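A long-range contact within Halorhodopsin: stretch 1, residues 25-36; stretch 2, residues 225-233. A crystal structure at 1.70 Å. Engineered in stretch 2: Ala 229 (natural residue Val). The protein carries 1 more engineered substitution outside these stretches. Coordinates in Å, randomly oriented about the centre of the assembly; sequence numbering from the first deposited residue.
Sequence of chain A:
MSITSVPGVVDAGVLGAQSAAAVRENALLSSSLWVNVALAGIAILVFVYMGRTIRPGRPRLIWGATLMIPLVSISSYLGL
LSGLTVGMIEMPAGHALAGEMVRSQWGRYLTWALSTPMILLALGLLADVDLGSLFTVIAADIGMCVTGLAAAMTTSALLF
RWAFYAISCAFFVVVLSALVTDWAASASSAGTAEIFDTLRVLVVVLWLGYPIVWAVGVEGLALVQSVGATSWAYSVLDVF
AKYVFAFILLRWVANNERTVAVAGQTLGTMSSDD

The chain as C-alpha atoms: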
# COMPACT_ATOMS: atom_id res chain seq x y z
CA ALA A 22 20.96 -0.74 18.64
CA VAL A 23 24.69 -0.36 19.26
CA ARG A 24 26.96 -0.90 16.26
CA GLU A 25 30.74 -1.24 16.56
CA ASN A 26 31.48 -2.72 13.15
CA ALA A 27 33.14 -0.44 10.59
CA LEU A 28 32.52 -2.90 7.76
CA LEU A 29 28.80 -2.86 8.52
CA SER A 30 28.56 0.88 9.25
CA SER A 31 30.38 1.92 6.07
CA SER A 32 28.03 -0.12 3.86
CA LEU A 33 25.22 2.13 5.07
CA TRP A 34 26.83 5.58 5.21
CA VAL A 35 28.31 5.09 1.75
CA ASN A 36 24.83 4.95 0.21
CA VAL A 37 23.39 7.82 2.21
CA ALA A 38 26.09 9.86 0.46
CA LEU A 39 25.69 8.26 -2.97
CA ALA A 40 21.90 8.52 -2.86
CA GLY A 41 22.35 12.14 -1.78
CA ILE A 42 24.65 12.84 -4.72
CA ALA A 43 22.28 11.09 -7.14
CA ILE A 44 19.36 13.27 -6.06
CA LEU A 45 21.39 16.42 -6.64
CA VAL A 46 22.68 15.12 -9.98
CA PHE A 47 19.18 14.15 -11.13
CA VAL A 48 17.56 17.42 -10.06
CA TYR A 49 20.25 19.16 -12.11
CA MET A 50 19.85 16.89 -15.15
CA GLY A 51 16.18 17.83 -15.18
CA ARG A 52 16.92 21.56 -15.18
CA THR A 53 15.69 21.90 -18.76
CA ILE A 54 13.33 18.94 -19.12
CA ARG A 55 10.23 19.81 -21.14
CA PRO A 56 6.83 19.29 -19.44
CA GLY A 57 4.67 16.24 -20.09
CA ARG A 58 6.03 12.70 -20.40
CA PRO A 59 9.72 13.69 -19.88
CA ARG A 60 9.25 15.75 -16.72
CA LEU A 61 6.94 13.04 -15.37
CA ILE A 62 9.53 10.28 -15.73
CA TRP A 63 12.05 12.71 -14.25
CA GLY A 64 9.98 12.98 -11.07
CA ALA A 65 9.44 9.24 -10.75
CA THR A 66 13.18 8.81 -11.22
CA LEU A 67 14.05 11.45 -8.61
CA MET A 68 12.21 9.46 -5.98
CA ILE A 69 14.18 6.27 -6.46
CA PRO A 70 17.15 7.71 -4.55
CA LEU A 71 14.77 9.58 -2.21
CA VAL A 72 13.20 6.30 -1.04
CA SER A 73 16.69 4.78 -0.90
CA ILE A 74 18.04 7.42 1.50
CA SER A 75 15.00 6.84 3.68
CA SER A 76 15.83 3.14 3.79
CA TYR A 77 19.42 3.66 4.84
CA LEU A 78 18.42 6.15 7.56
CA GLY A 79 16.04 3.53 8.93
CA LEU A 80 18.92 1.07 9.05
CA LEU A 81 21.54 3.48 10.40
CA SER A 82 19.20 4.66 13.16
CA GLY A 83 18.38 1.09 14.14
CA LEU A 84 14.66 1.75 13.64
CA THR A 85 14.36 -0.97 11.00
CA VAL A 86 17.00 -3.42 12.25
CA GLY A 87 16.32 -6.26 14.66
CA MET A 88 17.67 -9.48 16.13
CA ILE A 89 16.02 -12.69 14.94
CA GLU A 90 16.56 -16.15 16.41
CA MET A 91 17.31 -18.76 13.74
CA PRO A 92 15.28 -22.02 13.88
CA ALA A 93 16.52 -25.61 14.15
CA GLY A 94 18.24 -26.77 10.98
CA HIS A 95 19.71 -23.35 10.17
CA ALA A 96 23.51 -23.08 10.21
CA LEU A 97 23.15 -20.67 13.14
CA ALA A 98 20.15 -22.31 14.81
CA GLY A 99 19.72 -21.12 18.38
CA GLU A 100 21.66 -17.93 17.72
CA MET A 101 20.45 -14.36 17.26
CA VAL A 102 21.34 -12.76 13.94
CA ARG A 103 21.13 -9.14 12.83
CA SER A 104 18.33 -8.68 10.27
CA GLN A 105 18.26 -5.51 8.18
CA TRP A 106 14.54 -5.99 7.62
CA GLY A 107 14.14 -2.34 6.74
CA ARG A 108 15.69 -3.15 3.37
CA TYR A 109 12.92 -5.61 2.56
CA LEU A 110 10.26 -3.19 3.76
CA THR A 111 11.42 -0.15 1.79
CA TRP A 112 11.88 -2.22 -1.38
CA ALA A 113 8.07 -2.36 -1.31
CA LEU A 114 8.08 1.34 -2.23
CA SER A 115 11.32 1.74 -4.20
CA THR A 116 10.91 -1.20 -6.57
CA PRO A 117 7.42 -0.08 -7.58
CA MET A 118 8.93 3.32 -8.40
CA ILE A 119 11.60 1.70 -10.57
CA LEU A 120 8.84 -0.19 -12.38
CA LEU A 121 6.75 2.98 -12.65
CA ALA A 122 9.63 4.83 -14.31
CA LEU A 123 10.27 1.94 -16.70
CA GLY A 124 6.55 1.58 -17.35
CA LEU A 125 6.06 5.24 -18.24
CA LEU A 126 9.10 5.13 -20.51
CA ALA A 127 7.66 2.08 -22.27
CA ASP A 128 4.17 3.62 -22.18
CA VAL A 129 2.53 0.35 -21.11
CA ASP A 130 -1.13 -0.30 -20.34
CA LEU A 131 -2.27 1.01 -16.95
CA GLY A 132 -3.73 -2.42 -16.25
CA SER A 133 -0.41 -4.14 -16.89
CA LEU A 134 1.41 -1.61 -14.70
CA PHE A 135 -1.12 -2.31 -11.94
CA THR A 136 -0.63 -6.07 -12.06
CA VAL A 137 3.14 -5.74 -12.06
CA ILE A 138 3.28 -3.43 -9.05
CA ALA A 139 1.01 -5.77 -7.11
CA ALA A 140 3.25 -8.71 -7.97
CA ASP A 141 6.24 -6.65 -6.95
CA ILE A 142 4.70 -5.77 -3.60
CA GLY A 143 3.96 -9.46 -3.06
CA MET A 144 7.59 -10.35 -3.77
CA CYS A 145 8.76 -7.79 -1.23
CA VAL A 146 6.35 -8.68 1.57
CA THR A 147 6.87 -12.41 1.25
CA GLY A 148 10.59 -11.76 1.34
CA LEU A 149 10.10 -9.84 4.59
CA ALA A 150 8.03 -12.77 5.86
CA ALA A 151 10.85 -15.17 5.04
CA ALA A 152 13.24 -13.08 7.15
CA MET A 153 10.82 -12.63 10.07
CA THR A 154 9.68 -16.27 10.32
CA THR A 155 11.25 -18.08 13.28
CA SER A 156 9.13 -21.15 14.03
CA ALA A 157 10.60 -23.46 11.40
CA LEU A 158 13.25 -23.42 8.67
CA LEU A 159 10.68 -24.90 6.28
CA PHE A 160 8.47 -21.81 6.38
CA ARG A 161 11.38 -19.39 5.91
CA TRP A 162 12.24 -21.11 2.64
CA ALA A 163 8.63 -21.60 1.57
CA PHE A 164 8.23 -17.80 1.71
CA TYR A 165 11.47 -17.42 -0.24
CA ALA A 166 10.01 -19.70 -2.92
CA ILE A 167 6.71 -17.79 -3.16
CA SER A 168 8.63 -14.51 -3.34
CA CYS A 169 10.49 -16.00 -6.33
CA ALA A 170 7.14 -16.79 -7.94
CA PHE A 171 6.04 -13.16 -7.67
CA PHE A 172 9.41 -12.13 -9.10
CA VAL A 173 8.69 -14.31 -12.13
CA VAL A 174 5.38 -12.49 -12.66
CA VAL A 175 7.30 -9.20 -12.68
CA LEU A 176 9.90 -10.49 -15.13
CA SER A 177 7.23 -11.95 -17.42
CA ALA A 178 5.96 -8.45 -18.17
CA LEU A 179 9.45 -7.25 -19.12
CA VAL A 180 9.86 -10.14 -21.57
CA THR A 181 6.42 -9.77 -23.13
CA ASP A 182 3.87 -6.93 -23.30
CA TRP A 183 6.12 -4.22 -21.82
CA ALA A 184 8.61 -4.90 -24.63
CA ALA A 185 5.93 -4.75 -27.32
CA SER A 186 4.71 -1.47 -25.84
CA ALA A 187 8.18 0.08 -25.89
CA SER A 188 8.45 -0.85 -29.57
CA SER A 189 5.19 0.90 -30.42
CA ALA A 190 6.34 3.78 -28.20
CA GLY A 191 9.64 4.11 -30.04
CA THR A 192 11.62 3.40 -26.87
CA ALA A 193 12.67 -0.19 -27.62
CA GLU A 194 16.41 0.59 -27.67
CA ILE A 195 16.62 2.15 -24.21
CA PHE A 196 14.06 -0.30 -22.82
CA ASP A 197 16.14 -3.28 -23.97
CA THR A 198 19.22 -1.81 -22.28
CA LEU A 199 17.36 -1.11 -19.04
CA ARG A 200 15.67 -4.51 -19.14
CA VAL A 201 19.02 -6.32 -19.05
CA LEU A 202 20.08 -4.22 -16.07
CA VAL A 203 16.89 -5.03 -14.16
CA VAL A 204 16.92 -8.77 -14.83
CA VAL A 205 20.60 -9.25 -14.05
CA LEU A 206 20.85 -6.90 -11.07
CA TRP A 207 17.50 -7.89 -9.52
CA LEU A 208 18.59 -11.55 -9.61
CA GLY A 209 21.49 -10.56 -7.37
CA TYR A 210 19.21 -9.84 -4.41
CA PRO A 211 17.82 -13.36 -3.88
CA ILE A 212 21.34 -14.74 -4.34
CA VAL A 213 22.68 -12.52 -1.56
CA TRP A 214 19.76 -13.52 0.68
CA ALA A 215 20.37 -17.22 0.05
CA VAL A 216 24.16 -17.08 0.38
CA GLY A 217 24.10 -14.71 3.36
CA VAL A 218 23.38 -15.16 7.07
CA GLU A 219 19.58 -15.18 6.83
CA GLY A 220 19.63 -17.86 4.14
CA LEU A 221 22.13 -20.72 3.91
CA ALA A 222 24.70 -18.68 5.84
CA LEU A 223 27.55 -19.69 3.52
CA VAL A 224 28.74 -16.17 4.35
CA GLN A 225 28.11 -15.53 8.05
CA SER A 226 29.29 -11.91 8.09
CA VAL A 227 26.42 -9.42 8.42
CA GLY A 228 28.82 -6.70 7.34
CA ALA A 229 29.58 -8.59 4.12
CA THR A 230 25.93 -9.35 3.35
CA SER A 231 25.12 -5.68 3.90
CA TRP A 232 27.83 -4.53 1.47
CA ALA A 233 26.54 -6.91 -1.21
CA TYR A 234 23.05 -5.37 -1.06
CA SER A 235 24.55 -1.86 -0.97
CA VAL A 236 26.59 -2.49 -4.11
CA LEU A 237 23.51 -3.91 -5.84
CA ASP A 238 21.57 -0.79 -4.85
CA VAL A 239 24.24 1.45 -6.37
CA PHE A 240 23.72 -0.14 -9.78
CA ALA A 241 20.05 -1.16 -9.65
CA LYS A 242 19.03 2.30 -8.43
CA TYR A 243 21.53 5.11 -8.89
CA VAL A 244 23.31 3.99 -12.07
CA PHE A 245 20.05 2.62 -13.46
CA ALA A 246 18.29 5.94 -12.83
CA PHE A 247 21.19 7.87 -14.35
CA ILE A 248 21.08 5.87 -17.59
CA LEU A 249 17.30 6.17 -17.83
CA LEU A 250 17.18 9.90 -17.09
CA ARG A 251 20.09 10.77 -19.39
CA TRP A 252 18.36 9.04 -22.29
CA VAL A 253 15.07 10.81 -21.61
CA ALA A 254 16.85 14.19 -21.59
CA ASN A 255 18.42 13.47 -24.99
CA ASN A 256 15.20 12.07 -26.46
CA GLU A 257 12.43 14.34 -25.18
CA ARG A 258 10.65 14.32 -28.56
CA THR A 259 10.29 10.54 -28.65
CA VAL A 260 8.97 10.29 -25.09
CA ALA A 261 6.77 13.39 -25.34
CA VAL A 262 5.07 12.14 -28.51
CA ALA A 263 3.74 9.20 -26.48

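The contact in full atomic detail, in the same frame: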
# COMPACT_ATOMS: atom_id res chain seq x y z
N GLU A 25 29.30 -1.46 16.55
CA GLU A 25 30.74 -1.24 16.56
C GLU A 25 31.30 -2.21 15.53
O GLU A 25 31.94 -3.21 15.87
CB GLU A 25 31.35 -1.53 17.94
CG GLU A 25 31.21 -0.38 18.93
CD GLU A 25 32.18 -0.50 20.10
OE1 GLU A 25 32.24 0.45 20.91
OE2 GLU A 25 32.87 -1.53 20.22
N ASN A 26 31.05 -1.89 14.26
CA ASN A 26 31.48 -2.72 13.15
C ASN A 26 31.64 -1.79 11.96
O ASN A 26 30.65 -1.45 11.30
CB ASN A 26 30.39 -3.76 12.86
CG ASN A 26 30.76 -4.72 11.77
OD1 ASN A 26 31.57 -4.41 10.89
ND2 ASN A 26 30.16 -5.91 11.80
N ALA A 27 32.87 -1.37 11.68
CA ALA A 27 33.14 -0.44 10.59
C ALA A 27 32.71 -0.98 9.23
O ALA A 27 32.21 -0.23 8.39
CB ALA A 27 34.62 -0.09 10.56
N LEU A 28 32.91 -2.28 9.02
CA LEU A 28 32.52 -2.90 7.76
C LEU A 28 31.02 -2.69 7.55
O LEU A 28 30.58 -2.25 6.49
CB LEU A 28 32.86 -4.40 7.78
CG LEU A 28 32.53 -5.22 6.53
CD1 LEU A 28 33.26 -4.63 5.32
CD2 LEU A 28 32.94 -6.67 6.74
N LEU A 29 30.25 -3.01 8.58
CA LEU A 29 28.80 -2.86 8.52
C LEU A 29 28.38 -1.39 8.39
O LEU A 29 27.59 -1.03 7.51
CB LEU A 29 28.17 -3.46 9.78
CG LEU A 29 26.65 -3.49 9.91
CD1 LEU A 29 26.03 -4.34 8.79
CD2 LEU A 29 26.30 -4.08 11.27
N SER A 30 28.90 -0.54 9.26
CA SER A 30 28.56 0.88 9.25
C SER A 30 28.84 1.56 7.91
O SER A 30 28.00 2.30 7.39
CB SER A 30 29.33 1.62 10.35
OG SER A 30 28.95 1.14 11.62
N SER A 31 30.02 1.30 7.34
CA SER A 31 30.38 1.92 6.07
C SER A 31 29.44 1.56 4.92
O SER A 31 29.16 2.39 4.06
CB SER A 31 31.83 1.57 5.70
OG SER A 31 32.05 0.16 5.69
N SER A 32 28.94 0.32 4.91
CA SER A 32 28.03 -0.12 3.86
C SER A 32 26.74 0.69 3.85
O SER A 32 26.03 0.74 2.84
CB SER A 32 27.70 -1.61 4.03
OG SER A 32 26.84 -1.82 5.14
N LEU A 33 26.43 1.33 4.97
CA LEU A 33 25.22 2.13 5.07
C LEU A 33 25.49 3.61 4.78
O LEU A 33 24.78 4.23 3.99
CB LEU A 33 24.60 1.97 6.46
CG LEU A 33 24.37 0.53 6.91
CD1 LEU A 33 23.81 0.51 8.33
CD2 LEU A 33 23.42 -0.17 5.95
N TRP A 34 26.51 4.17 5.43
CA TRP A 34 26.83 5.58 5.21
C TRP A 34 27.21 5.86 3.77
O TRP A 34 26.90 6.93 3.23
CB TRP A 34 27.98 6.03 6.12
CG TRP A 34 27.54 6.30 7.53
CD1 TRP A 34 27.91 5.63 8.65
CD2 TRP A 34 26.63 7.32 7.95
NE1 TRP A 34 27.29 6.16 9.76
CE2 TRP A 34 26.50 7.20 9.36
CE3 TRP A 34 25.91 8.33 7.29
CZ2 TRP A 34 25.67 8.05 10.11
CZ3 TRP A 34 25.09 9.17 8.04
CH2 TRP A 34 24.98 9.03 9.44
N VAL A 35 27.88 4.91 3.13
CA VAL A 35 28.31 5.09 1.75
C VAL A 35 27.11 5.38 0.85
O VAL A 35 27.19 6.24 -0.02
CB VAL A 35 29.06 3.84 1.22
CG1 VAL A 35 28.15 2.62 1.24
CG2 VAL A 35 29.55 4.09 -0.20
N ASN A 36 25.98 4.70 1.07
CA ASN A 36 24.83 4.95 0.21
C ASN A 36 23.99 6.15 0.60
O ASN A 36 23.21 6.64 -0.20
CB ASN A 36 23.98 3.69 0.05
CG ASN A 36 24.54 2.77 -1.03
OD1 ASN A 36 25.42 3.18 -1.80
ND2 ASN A 36 24.03 1.55 -1.10
N GLN A 225 28.72 -15.86 6.77
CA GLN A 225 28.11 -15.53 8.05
C GLN A 225 28.33 -14.10 8.53
O GLN A 225 27.86 -13.73 9.60
CB GLN A 225 28.60 -16.52 9.11
CG GLN A 225 27.97 -17.89 8.95
CD GLN A 225 28.49 -18.90 9.94
OE1 GLN A 225 28.98 -18.54 11.01
NE2 GLN A 225 28.38 -20.18 9.60
N SER A 226 29.02 -13.30 7.73
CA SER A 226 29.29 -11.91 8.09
C SER A 226 28.15 -10.98 7.69
O SER A 226 27.84 -10.84 6.51
CB SER A 226 30.59 -11.43 7.43
OG SER A 226 30.73 -10.02 7.50
N VAL A 227 27.52 -10.35 8.68
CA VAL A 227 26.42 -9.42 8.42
C VAL A 227 26.97 -8.21 7.68
O VAL A 227 26.30 -7.62 6.83
CB VAL A 227 25.73 -8.99 9.74
CG1 VAL A 227 26.72 -8.27 10.65
CG2 VAL A 227 24.52 -8.10 9.43
N GLY A 228 28.20 -7.83 8.01
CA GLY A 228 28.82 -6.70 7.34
C GLY A 228 29.00 -6.98 5.85
O GLY A 228 28.79 -6.09 5.02
N ALA A 229 29.37 -8.21 5.52
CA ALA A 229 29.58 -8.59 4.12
C ALA A 229 28.26 -8.65 3.36
O ALA A 229 28.16 -8.17 2.23
CB ALA A 229 30.29 -9.93 4.05
N THR A 230 27.24 -9.24 3.98
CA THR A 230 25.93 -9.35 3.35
C THR A 230 25.39 -7.94 3.08
O THR A 230 24.82 -7.66 2.03
CB THR A 230 24.94 -10.11 4.26
OG1 THR A 230 25.44 -11.43 4.52
CG2 THR A 230 23.57 -10.23 3.58
N SER A 231 25.59 -7.05 4.05
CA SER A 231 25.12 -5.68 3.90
C SER A 231 25.80 -4.99 2.71
O SER A 231 25.14 -4.33 1.90
CB SER A 231 25.38 -4.89 5.18
OG SER A 231 24.77 -3.61 5.12
N TRP A 232 27.12 -5.15 2.58
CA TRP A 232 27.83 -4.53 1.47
C TRP A 232 27.35 -5.05 0.11
O TRP A 232 27.29 -4.30 -0.86
CB TRP A 232 29.35 -4.74 1.59
CG TRP A 232 30.07 -3.55 2.20
CD1 TRP A 232 30.60 -3.47 3.46
CD2 TRP A 232 30.28 -2.26 1.60
NE1 TRP A 232 31.12 -2.22 3.68
CE2 TRP A 232 30.94 -1.46 2.55
CE3 TRP A 232 29.98 -1.71 0.34
CZ2 TRP A 232 31.30 -0.12 2.30
CZ3 TRP A 232 30.33 -0.38 0.09
CH2 TRP A 232 30.99 0.40 1.06
N ALA A 233 27.00 -6.33 0.05
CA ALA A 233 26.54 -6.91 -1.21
C ALA A 233 25.27 -6.19 -1.67
O ALA A 233 25.15 -5.78 -2.82
CB ALA A 233 26.29 -8.42 -1.06
O HOH W 1 30.68 -8.54 9.97

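Where two helices start side by side and run nearly parallel, small residues can allow close spacing, and some side chains serve both their own helix and the neighbor. Halorhodopsin gives a compact example: helices 27-36 and 227-233 cross at 17°, their axes 8.0 Å apart. The CA atoms come closest at Gly 228, whose CA lies 4.0 Å from the CA of Leu 29; a CB there would point toward the partner and stand only 3.0 Å from Leu 28 CG.

Both N-termini are capped by t rotamers. Asn 26 OD1 accepts from Leu 29 N (3.0 Å), and Ser 226 OG from Ala 229 N, an engineered position (3.0 Å). One water joins the caps, accepting from Asn 26 ND2 and Gly 228 N and hydrogen-bonding Ser 226 OG.

Deeper in, Ser 32 adopts p, which lets its OG donate to Leu 29 O (2.6 Å) while accepting from Ser 231 OG (2.7 Å). Ser 231 is t, and its CA-to-CB bond points toward the partner. Ser 32 CB sits 3.3 Å above the centroid of the five-membered ring of Trp 232. That indole, with chi1 off-well at -98°, lodges among Leu 28, Ser 31, Ser 32 and Val 35, and its NE1 makes a weak hydrogen bond to Leu 28 O (2.9 Å).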